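Local coordinates for DUF3845 domain-containing protein (Bacteroides thetaiotaomicron VPI-5482, PDB 3GF6) that is of unknown function, an all-beta bacterial lipoprotein whose sequence family belongs to the C1q/TNF clan, at residues 34-39 and 63-68; 116-121 and 207-212. One frame throughout, in Å; residues are numbered along the deposited sequence.

Contact 1 (34-39 and 63-68)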
loop_
_atom_site.group_PDB
_atom_site.type_symbol
_atom_site.label_atom_id
_atom_site.label_comp_id
_atom_site.label_asym_id
_atom_site.label_seq_id
_atom_site.Cartn_x
_atom_site.Cartn_y
_atom_site.Cartn_z
ATOM N N SER A 34 -13.341 -5.425 2.181
ATOM C CA SER A 34 -13.130 -5.821 0.795
ATOM C C SER A 34 -12.354 -7.135 0.754
ATOM O O SER A 34 -11.545 -7.426 1.640
ATOM C CB SER A 34 -12.390 -4.732 0.003
ATOM O OG SER A 34 -11.068 -4.528 0.483
ATOM N N PHE A 35 -12.582 -7.910 -0.300
ATOM C CA PHE A 35 -11.953 -9.200 -0.472
ATOM C C PHE A 35 -11.981 -9.595 -1.948
ATOM O O PHE A 35 -12.359 -8.796 -2.821
ATOM C CB PHE A 35 -12.615 -10.253 0.430
ATOM C CG PHE A 35 -14.066 -10.466 0.160
ATOM C CD1 PHE A 35 -15.012 -9.627 0.739
ATOM C CD2 PHE A 35 -14.493 -11.517 -0.645
ATOM C CE1 PHE A 35 -16.397 -9.830 0.482
ATOM C CE2 PHE A 35 -15.859 -11.728 -0.883
ATOM C CZ PHE A 35 -16.804 -10.882 -0.312
ATOM N N ASN A 36 -11.572 -10.826 -2.223
ATOM C CA ASN A 36 -11.434 -11.277 -3.607
ATOM C C ASN A 36 -11.896 -12.719 -3.751
ATOM O O ASN A 36 -11.798 -13.507 -2.808
ATOM C CB ASN A 36 -9.977 -11.200 -4.044
ATOM C CG ASN A 36 -9.413 -9.776 -4.070
ATOM O OD1 ASN A 36 -9.605 -9.004 -5.041
ATOM N ND2 ASN A 36 -8.660 -9.455 -3.048
ATOM N N GLU A 37 -12.367 -13.053 -4.953
ATOM C CA GLU A 37 -12.758 -14.413 -5.313
ATOM C C GLU A 37 -11.770 -15.058 -6.260
ATOM O O GLU A 37 -11.801 -16.261 -6.467
ATOM C CB GLU A 37 -14.153 -14.426 -5.938
ATOM C CG GLU A 37 -15.265 -13.987 -4.959
ATOM C CD GLU A 37 -16.638 -13.929 -5.617
ATOM O OE1 GLU A 37 -16.803 -14.532 -6.686
ATOM O OE2 GLU A 37 -17.529 -13.267 -5.079
ATOM N N GLU A 38 -10.911 -14.256 -6.855
ATOM C CA GLU A 38 -9.857 -14.762 -7.711
ATOM C C GLU A 38 -8.700 -13.774 -7.713
ATOM O O GLU A 38 -8.826 -12.617 -7.251
ATOM C CB GLU A 38 -10.376 -14.953 -9.125
ATOM C CG GLU A 38 -10.815 -13.715 -9.788
ATOM C CD GLU A 38 -11.456 -13.972 -11.171
ATOM O OE1 GLU A 38 -11.532 -15.137 -11.583
ATOM O OE2 GLU A 38 -11.880 -13.001 -11.834
ATOM N N ASP A 39 -7.563 -14.253 -8.199
ATOM C CA ASP A 39 -6.396 -13.381 -8.346
ATOM C C ASP A 39 -6.666 -12.355 -9.446
ATOM O O ASP A 39 -7.420 -12.602 -10.407
ATOM C CB ASP A 39 -5.160 -14.142 -8.834
ATOM C CG ASP A 39 -4.711 -15.271 -7.920
ATOM O OD1 ASP A 39 -5.126 -15.425 -6.760
ATOM O OD2 ASP A 39 -3.892 -16.054 -8.437
ATOM N N LEU A 63 -4.027 0.347 -3.058
ATOM C CA LEU A 63 -4.309 -1.079 -2.850
ATOM C C LEU A 63 -5.805 -1.303 -2.685
ATOM O O LEU A 63 -6.455 -0.698 -1.822
ATOM C CB LEU A 63 -3.578 -1.606 -1.630
ATOM C CG LEU A 63 -2.053 -1.722 -1.821
ATOM C CD1 LEU A 63 -1.465 -1.916 -0.413
ATOM C CD2 LEU A 63 -1.681 -2.846 -2.749
ATOM N N LYS A 64 -6.350 -2.170 -3.527
ATOM C CA LYS A 64 -7.787 -2.400 -3.559
ATOM C C LYS A 64 -8.079 -3.893 -3.728
ATOM O O LYS A 64 -7.248 -4.622 -4.257
ATOM C CB LYS A 64 -8.435 -1.622 -4.723
ATOM C CG LYS A 64 -8.250 -0.119 -4.614
ATOM C CD LYS A 64 -8.975 0.642 -5.736
ATOM C CE LYS A 64 -8.604 2.111 -5.612
ATOM N NZ LYS A 64 -9.283 2.963 -6.599
ATOM N N ASN A 65 -9.283 -4.310 -3.312
ATOM C CA ASN A 65 -9.797 -5.660 -3.526
ATOM C C ASN A 65 -11.133 -5.560 -4.258
ATOM O O ASN A 65 -11.877 -4.606 -4.008
ATOM C CB ASN A 65 -9.937 -6.440 -2.210
ATOM C CG ASN A 65 -8.624 -6.503 -1.438
ATOM O OD1 ASN A 65 -7.650 -7.009 -1.954
ATOM N ND2 ASN A 65 -8.602 -5.989 -0.190
ATOM N N GLN A 66 -11.439 -6.533 -5.127
ATOM C CA GLN A 66 -12.517 -6.347 -6.118
ATOM C C GLN A 66 -13.932 -6.466 -5.546
ATOM O O GLN A 66 -14.857 -5.904 -6.136
ATOM C CB GLN A 66 -12.366 -7.275 -7.316
ATOM C CG GLN A 66 -11.115 -6.997 -8.191
ATOM C CD GLN A 66 -11.237 -7.600 -9.572
ATOM O OE1 GLN A 66 -10.772 -8.718 -9.825
ATOM N NE2 GLN A 66 -11.896 -6.880 -10.466
ATOM N N GLN A 67 -14.123 -7.245 -4.485
ATOM C CA GLN A 67 -15.451 -7.439 -3.863
ATOM C C GLN A 67 -15.607 -6.596 -2.633
ATOM O O GLN A 67 -14.672 -6.476 -1.815
ATOM C CB GLN A 67 -15.671 -8.912 -3.448
ATOM C CG GLN A 67 -15.401 -9.950 -4.534
ATOM C CD GLN A 67 -16.123 -9.692 -5.807
ATOM O OE1 GLN A 67 -15.537 -9.795 -6.901
ATOM N NE2 GLN A 67 -17.394 -9.363 -5.699
ATOM N N LYS A 68 -16.823 -6.051 -2.451
ATOM C CA LYS A 68 -17.197 -5.313 -1.240
ATOM C C LYS A 68 -18.161 -6.205 -0.502
ATOM O O LYS A 68 -19.059 -6.796 -1.114
ATOM C CB LYS A 68 -17.928 -4.007 -1.569
ATOM C CG LYS A 68 -18.156 -3.095 -0.379
ATOM C CD LYS A 68 -19.077 -1.943 -0.676
ATOM C CE LYS A 68 -20.556 -2.372 -0.892
ATOM N NZ LYS A 68 -21.508 -1.213 -0.732
HETATM O O HOH W 1 -12.708 -11.088 -7.151
HETATM O O HOH W 2 -10.274 -10.626 -11.686
#
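First torsions of -64° in Asn-36 and -56° in Asn-65 set each CG beside its own backbone N. The two side chains cross at about a right angle, and Asn-36 ND2 donates to Asn-65 OD1 at 2.9 Å, approaching from above the carbonyl plane. On the other branch, Asn-65 ND2 donates to Ser-34 OG at 2.9 Å, the oxygen lying in the plane of the amide. Asn-36 OD1 in turn receives the backbone N of Gln-66 at 3.1 Å, in a nearly straight bond. That residue belongs to a classic beta bulge: Gln-66 and Gln-67 both face Phe-35, whose N and O pair with O and N of Gln-67. On the face of Phe-35 and Gln-67, CB of Gln-67 stands over the centre of the phenyl ring, 3.8 Å from its centroid, as a CH-pi contact. Two waters link the loop side: one joins Glu-37 N to Gln-67 OE1, the other Glu-38 OE2 to Gln-66 OE1. Asn-36 ND2 also bonds Ser-213 O on strand 203-219. Buried amides thus take over where strand pairing stops, and the Asn-65 amide, bonded at OD1 and, in the given Ser-34 conformer, at ND2, is probably held against rotation.

Contact 2 (116-121 and 207-212). With EDO (1,2-ethanediol), chain F; EDO (1,2-ethanediol), chain G; EDO (1,2-ethanediol), chain C.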
loop_
_atom_site.group_PDB
_atom_site.type_symbol
_atom_site.label_atom_id
_atom_site.label_comp_id
_atom_site.label_asym_id
_atom_site.label_seq_id
_atom_site.Cartn_x
_atom_site.Cartn_y
_atom_site.Cartn_z
ATOM N N LEU A 116 -6.096 -7.311 7.992
ATOM C CA LEU A 116 -5.826 -7.368 6.574
ATOM C C LEU A 116 -4.855 -8.456 6.215
ATOM O O LEU A 116 -4.077 -8.930 7.056
ATOM C CB LEU A 116 -5.352 -6.005 6.036
ATOM C CG LEU A 116 -3.991 -5.435 6.470
ATOM C CD1 LEU A 116 -2.822 -6.094 5.705
ATOM C CD2 LEU A 116 -3.961 -3.917 6.275
ATOM N N ARG A 117 -4.924 -8.883 4.963
ATOM C CA ARG A 117 -3.888 -9.730 4.363
ATOM C C ARG A 117 -3.579 -9.145 2.994
ATOM O O ARG A 117 -4.490 -8.800 2.267
ATOM C CB ARG A 117 -4.329 -11.190 4.244
ATOM C CG ARG A 117 -3.255 -12.121 3.673
ATOM C CD ARG A 117 -3.720 -13.580 3.855
ATOM N NE ARG A 117 -2.764 -14.539 3.325
ATOM C CZ ARG A 117 -3.033 -15.830 3.185
ATOM N NH1 ARG A 117 -4.229 -16.298 3.536
ATOM N NH2 ARG A 117 -2.118 -16.646 2.682
ATOM N N LEU A 118 -2.293 -8.994 2.674
ATOM C CA LEU A 118 -1.839 -8.541 1.371
ATOM C C LEU A 118 -0.908 -9.603 0.837
ATOM O O LEU A 118 0.191 -9.833 1.416
ATOM C CB LEU A 118 -1.112 -7.183 1.476
ATOM C CG LEU A 118 -0.463 -6.702 0.178
ATOM C CD1 LEU A 118 -1.572 -6.431 -0.812
ATOM C CD2 LEU A 118 0.408 -5.420 0.380
ATOM N N LYS A 119 -1.373 -10.315 -0.211
ATOM C CA LYS A 119 -0.641 -11.435 -0.780
ATOM C C LYS A 119 -0.589 -11.229 -2.270
ATOM O O LYS A 119 -1.593 -10.887 -2.868
ATOM C CB LYS A 119 -1.328 -12.780 -0.437
ATOM C CG LYS A 119 -0.675 -14.023 -1.059
ATOM C CD LYS A 119 -1.349 -15.304 -0.556
ATOM C CE LYS A 119 -0.903 -16.568 -1.289
ATOM N NZ LYS A 119 0.486 -16.467 -1.800
ATOM N N GLY A 120 0.576 -11.437 -2.853
ATOM C CA GLY A 120 0.764 -11.187 -4.277
ATOM C C GLY A 120 2.200 -11.034 -4.705
ATOM O O GLY A 120 3.096 -11.515 -4.047
ATOM N N GLU A 121 2.408 -10.396 -5.852
ATOM C CA GLU A 121 3.761 -10.260 -6.401
ATOM C C GLU A 121 3.919 -9.031 -7.260
ATOM O O GLU A 121 3.068 -8.728 -8.095
ATOM C CB GLU A 121 4.169 -11.515 -7.186
ATOM C CG GLU A 121 5.623 -11.519 -7.606
ATOM C CD GLU A 121 5.996 -12.718 -8.446
ATOM O OE1 GLU A 121 5.161 -13.627 -8.608
ATOM O OE2 GLU A 121 7.131 -12.742 -8.964
ATOM N N LEU A 207 1.568 -6.113 -11.067
ATOM C CA LEU A 207 1.351 -6.369 -9.669
ATOM C C LEU A 207 0.203 -7.363 -9.606
ATOM O O LEU A 207 -0.956 -6.989 -9.884
ATOM C CB LEU A 207 1.013 -5.096 -8.863
ATOM C CG LEU A 207 0.817 -5.288 -7.341
ATOM C CD1 LEU A 207 2.205 -5.641 -6.724
ATOM C CD2 LEU A 207 0.210 -4.087 -6.649
ATOM N N ARG A 208 0.518 -8.600 -9.232
ATOM C CA ARG A 208 -0.532 -9.603 -8.918
ATOM C C ARG A 208 -1.025 -9.454 -7.494
ATOM O O ARG A 208 -0.231 -9.392 -6.553
ATOM C CB ARG A 208 -0.054 -11.018 -9.165
ATOM C CG ARG A 208 -1.171 -12.054 -8.965
ATOM C CD ARG A 208 -0.718 -13.463 -9.214
ATOM N NE ARG A 208 0.325 -13.904 -8.305
ATOM C CZ ARG A 208 1.622 -14.045 -8.607
ATOM N NH1 ARG A 208 2.094 -13.755 -9.820
ATOM N NH2 ARG A 208 2.461 -14.478 -7.671
ATOM N N ILE A 209 -2.349 -9.350 -7.327
ATOM C CA ILE A 209 -2.976 -9.364 -6.007
ATOM C C ILE A 209 -3.698 -10.716 -5.963
ATOM O O ILE A 209 -4.604 -10.993 -6.793
ATOM C CB ILE A 209 -3.973 -8.222 -5.812
ATOM C CG1 ILE A 209 -3.246 -6.872 -5.885
ATOM C CG2 ILE A 209 -4.795 -8.417 -4.505
ATOM C CD1 ILE A 209 -2.179 -6.622 -4.741
ATOM N N ASP A 210 -3.241 -11.562 -5.037
ATOM C CA ASP A 210 -3.775 -12.919 -4.907
ATOM C C ASP A 210 -5.137 -12.851 -4.238
ATOM O O ASP A 210 -5.447 -11.946 -3.432
ATOM C CB ASP A 210 -2.848 -13.841 -4.119
ATOM C CG ASP A 210 -1.585 -14.250 -4.901
ATOM O OD1 ASP A 210 -1.373 -13.833 -6.033
ATOM O OD2 ASP A 210 -0.769 -14.993 -4.344
ATOM N N LYS A 211 -5.931 -13.864 -4.528
ATOM C CA LYS A 211 -7.319 -13.936 -4.064
ATOM C C LYS A 211 -7.462 -13.935 -2.539
ATOM O O LYS A 211 -8.503 -13.567 -2.040
ATOM C CB LYS A 211 -8.015 -15.154 -4.682
ATOM C CG LYS A 211 -7.770 -16.459 -4.017
ATOM C CD LYS A 211 -8.417 -17.616 -4.803
ATOM C CE LYS A 211 -7.388 -18.535 -5.422
ATOM N NZ LYS A 211 -6.539 -19.216 -4.385
ATOM N N GLU A 212 -6.415 -14.336 -1.807
ATOM C CA GLU A 212 -6.428 -14.342 -0.351
ATOM C C GLU A 212 -6.388 -12.928 0.258
ATOM O O GLU A 212 -6.664 -12.767 1.427
ATOM C CB GLU A 212 -5.233 -15.123 0.207
ATOM C CG GLU A 212 -5.264 -16.636 -0.029
ATOM C CD GLU A 212 -4.833 -17.088 -1.409
ATOM O OE1 GLU A 212 -4.374 -16.310 -2.275
ATOM O OE2 GLU A 212 -4.990 -18.283 -1.638
HETATM C C1 EDO F . 2.868 -13.004 -13.658
HETATM O O1 EDO F . 3.404 -13.861 -12.632
HETATM C C2 EDO F . 1.782 -12.125 -13.052
HETATM O O2 EDO F . 0.877 -12.909 -12.250
HETATM C C1 EDO G . -5.172 -10.433 9.706
HETATM O O1 EDO G . -4.966 -11.217 8.525
HETATM C C2 EDO G . -5.078 -11.388 10.900
HETATM O O2 EDO G . -6.379 -11.615 11.441
HETATM C C1 EDO C . -6.203 -16.038 6.020
HETATM O O1 EDO C . -6.636 -15.129 5.041
HETATM C C2 EDO C . -7.271 -16.061 7.061
HETATM O O2 EDO C . -8.246 -16.881 6.465
HETATM O O HOH W 3 4.467 -15.427 -10.626
#
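Backbone pairing comes first: Glu-121 and Arg-208 form an antiparallel hydrogen-bonded pair, with Glu-121 N to Arg-208 O at 2.9 Å and Arg-208 N to Glu-121 O at 2.8 Å. A further bond runs from Asp-210 N to Lys-119 O, past the non-hydrogen-bonded pair of Gly-120 and Ile-209. There Gly-120 CA comes within 3.1 Å of Arg-208 O, a CA-H...O contact, and a CB on this residue would clash with that same oxygen.

Charged groups make up the second kind. The Arg-208 chain turns at chi3 (62°), which places NE; from there NE gives a hydrogen bond of 2.8 Å to the syn lone pair of Asp-210 OD1, close to the guanidinium plane. NH2 reaches the anti lone pair of Glu-121 OE1 at 3.0 Å, with the carboxylate turned 82° from the guanidinium. In the given Lys-119 conformer, NZ adds a salt bridge to Asp-210 OD2 whose hydrogen bond is weak, which extends the network to four residues on one face of the antiparallel sheet that joins strands 112-123 and 203-219. An alanine in place of Arg-208 would probably leave Glu-121 OE1 and Asp-210 OD1 without their shared cation and set both carboxylates freer to turn. A water and an ethanediol, probably from the crystallisation liquor, also bind NH1. Apart from this network, Arg-117 NE forms a salt bridge with Asp-175 of strand 171-183.

Packing is the third kind. Arg-117 lies beside Glu-212, whose CB sits 3.7 Å from Arg-117 NH1 over one guanidinium face. On the buried face, CD1 of Leu-118 meets CD1 of Ile-209 at 4.0 Å, and Leu-118 also touches Leu-192 of strand 187-198, in the other sheet.

In the fold
Both contacts belong to the same antiparallel sheet, in which strand 203-219 neighbours strand 29-35 of contact 1 and supplies one side of contact 2. Their centres are 9 Å apart, and they touch where Asp-39 OD1 probably accepts a hydrogen bond from Lys-211 N. Neither is wholly core or wholly surface. Contact 1, at a strand end running into loop, relies on neutral amides, several of them buried, with water at its exposed loop. The centre of contact 2 lies about 11 Å from the centre of the chain, that of contact 1 about 14 Å. Contact 2 joins longer strands; its charges lie mostly on partly exposed residues, though Asp-210 is buried, as are its leucines and isoleucine.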